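PDB 3WQF: D-threo-3-hydroxyaspartate dehydratase, which catalyses the pyridoxal-phosphate- and divalent-metal-dependent deamination of D-threo-3-hydroxyaspartate to oxaloacetate and ammonium, and also dehydrates L-threo- and L-erythro-3-hydroxyaspartate and D-serine. Local coordinates for the interface of chains A and B. Numbering follows the deposited sequence. Chains: chain A/B, D-threo-3-hydroxyaspartate dehydratase.

The interface of chains A and B. Residues chain A 53, 296, 361, 363-364; chain B 290-291, 295, 329.
At this two-fold interface, one carboxylate oxygen joins A:His361, which with A:Cys363 forms the family's His-X-Cys metal-binding pair, here without metal, to the neighbouring chain, a compact case of a shared acceptor. The enzyme is a monomer, so the pairing may come from the crystal, although related fold-type III enzymes form dimers that bring both chains to the active site. Among the polar contacts, A:Asp296 OD2 lies 2.7 Å from B:Arg295 NE in a nearly straight, charged hydrogen bond (166° at the hydrogen); OD2 sits at the guanidinium edge, while NE approaches from above the carboxylate plane. A:His361 ND1 also donates to A:Asp296 OD2, over 2.9 Å and within its own ring plane, so the carboxylate fixes the imidazole's rotation and would tend to hold the proton on ND1. An alanine in place of B:Arg295 would remove the NE bond and the contact over B:Trp290, and would probably leave the carboxylate, and so the imidazole, less firmly held.

Aromatic packing centres on B:Trp290, whose CG sits between backbone N and carbonyl carbon (chi1 59°), pointing the indole rim at chain A. Its six-membered ring meets the A:His361 ring edge-to-face, planes 55° apart. B:Arg295 NE lies over one indole face and B:Gln329 CA over the opposite one, each toward the rim, while CZ3 and CH2 abut A:Ala364.

B:Gln329 reaches the cofactor-attachment lysine, A:Lys53, tip to tip: B:Gln329 CD, the amide carbon, lies 3.6 Å from A:Lys53 CD.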
loop_
_atom_site.group_PDB
_atom_site.type_symbol
_atom_site.label_atom_id
_atom_site.label_comp_id
_atom_site.label_asym_id
_atom_site.label_seq_id
_atom_site.Cartn_x
_atom_site.Cartn_y
_atom_site.Cartn_z
ATOM N N LYS A 53 14.731 2.805 -2.182
ATOM C CA LYS A 53 13.267 2.887 -2.044
ATOM C C LYS A 53 12.618 1.522 -2.082
ATOM O O LYS A 53 11.472 1.379 -1.655
ATOM C CB LYS A 53 12.613 3.766 -3.115
ATOM C CG LYS A 53 12.530 3.117 -4.506
ATOM C CD LYS A 53 11.821 4.133 -5.423
ATOM C CE LYS A 53 11.459 3.541 -6.788
ATOM N NZ LYS A 53 12.330 4.141 -7.842
ATOM N N ASP A 296 -1.032 -3.575 -5.485
ATOM C CA ASP A 296 -0.369 -3.603 -6.802
ATOM C C ASP A 296 -0.737 -4.796 -7.687
ATOM O O ASP A 296 -0.617 -5.938 -7.240
ATOM C CB ASP A 296 1.130 -3.641 -6.613
ATOM C CG ASP A 296 1.878 -3.313 -7.905
ATOM O OD1 ASP A 296 1.939 -4.125 -8.852
ATOM O OD2 ASP A 296 2.390 -2.183 -8.007
ATOM N N HIS A 361 5.094 -6.611 -7.083
ATOM C CA HIS A 361 5.933 -5.429 -7.052
ATOM C C HIS A 361 6.560 -5.409 -5.692
ATOM O O HIS A 361 5.901 -5.145 -4.687
ATOM C CB HIS A 361 5.063 -4.167 -7.207
ATOM C CG HIS A 361 5.835 -2.908 -7.528
ATOM N ND1 HIS A 361 5.218 -1.752 -7.922
ATOM C CD2 HIS A 361 7.221 -2.640 -7.558
ATOM C CE1 HIS A 361 6.150 -0.793 -8.159
ATOM N NE2 HIS A 361 7.372 -1.342 -7.951
ATOM N N CYS A 363 8.623 -3.283 -4.229
ATOM C CA CYS A 363 8.616 -1.958 -3.610
ATOM C C CYS A 363 7.251 -1.735 -2.907
ATOM O O CYS A 363 7.192 -1.241 -1.760
ATOM C CB CYS A 363 9.015 -0.802 -4.618
ATOM S SG CYS A 363 10.517 -1.232 -5.650
ATOM N N ALA A 364 6.168 -2.146 -3.572
ATOM C CA ALA A 364 4.849 -1.905 -3.029
ATOM C C ALA A 364 4.551 -2.889 -1.870
ATOM O O ALA A 364 3.982 -2.487 -0.851
ATOM C CB ALA A 364 3.789 -2.013 -4.120
ATOM N N TRP B 290 2.104 6.588 -6.091
ATOM C CA TRP B 290 1.280 5.497 -5.521
ATOM C C TRP B 290 1.645 5.162 -4.100
ATOM O O TRP B 290 0.828 4.527 -3.410
ATOM C CB TRP B 290 1.182 4.217 -6.387
ATOM C CG TRP B 290 2.522 3.609 -6.647
ATOM C CD1 TRP B 290 3.306 3.729 -7.804
ATOM C CD2 TRP B 290 3.297 2.779 -5.719
ATOM N NE1 TRP B 290 4.505 3.048 -7.658
ATOM C CE2 TRP B 290 4.563 2.455 -6.409
ATOM C CE3 TRP B 290 3.095 2.310 -4.419
ATOM C CZ2 TRP B 290 5.560 1.707 -5.792
ATOM C CZ3 TRP B 290 4.106 1.561 -3.823
ATOM C CH2 TRP B 290 5.300 1.264 -4.498
ATOM N N MET B 291 2.871 5.545 -3.655
ATOM C CA MET B 291 3.275 5.314 -2.243
ATOM C C MET B 291 2.317 6.078 -1.307
ATOM O O MET B 291 1.844 5.503 -0.332
ATOM C CB MET B 291 4.734 5.686 -1.918
ATOM C CG MET B 291 5.161 5.214 -0.514
ATOM S SD MET B 291 5.097 3.414 -0.206
ATOM C CE MET B 291 6.525 2.875 -1.204
ATOM N N ARG B 295 -1.773 1.776 -4.441
ATOM C CA ARG B 295 -1.976 1.268 -5.809
ATOM C C ARG B 295 -3.456 1.003 -6.112
ATOM O O ARG B 295 -3.815 0.528 -7.209
ATOM C CB ARG B 295 -1.163 -0.010 -6.036
ATOM C CG ARG B 295 0.286 0.219 -6.444
ATOM C CD ARG B 295 0.388 0.890 -7.821
ATOM N NE ARG B 295 1.535 0.367 -8.567
ATOM C CZ ARG B 295 2.098 0.925 -9.622
ATOM N NH1 ARG B 295 1.640 2.061 -10.102
ATOM N NH2 ARG B 295 3.144 0.351 -10.174
ATOM N N GLN B 329 6.304 5.769 -7.984
ATOM C CA GLN B 329 6.360 5.567 -6.525
ATOM C C GLN B 329 6.163 6.873 -5.689
ATOM O O GLN B 329 5.275 6.957 -4.814
ATOM C CB GLN B 329 7.624 4.817 -6.113
ATOM C CG GLN B 329 7.515 4.260 -4.703
ATOM C CD GLN B 329 8.514 3.140 -4.428
ATOM O OE1 GLN B 329 8.747 2.296 -5.285
ATOM N NE2 GLN B 329 9.123 3.151 -3.235
#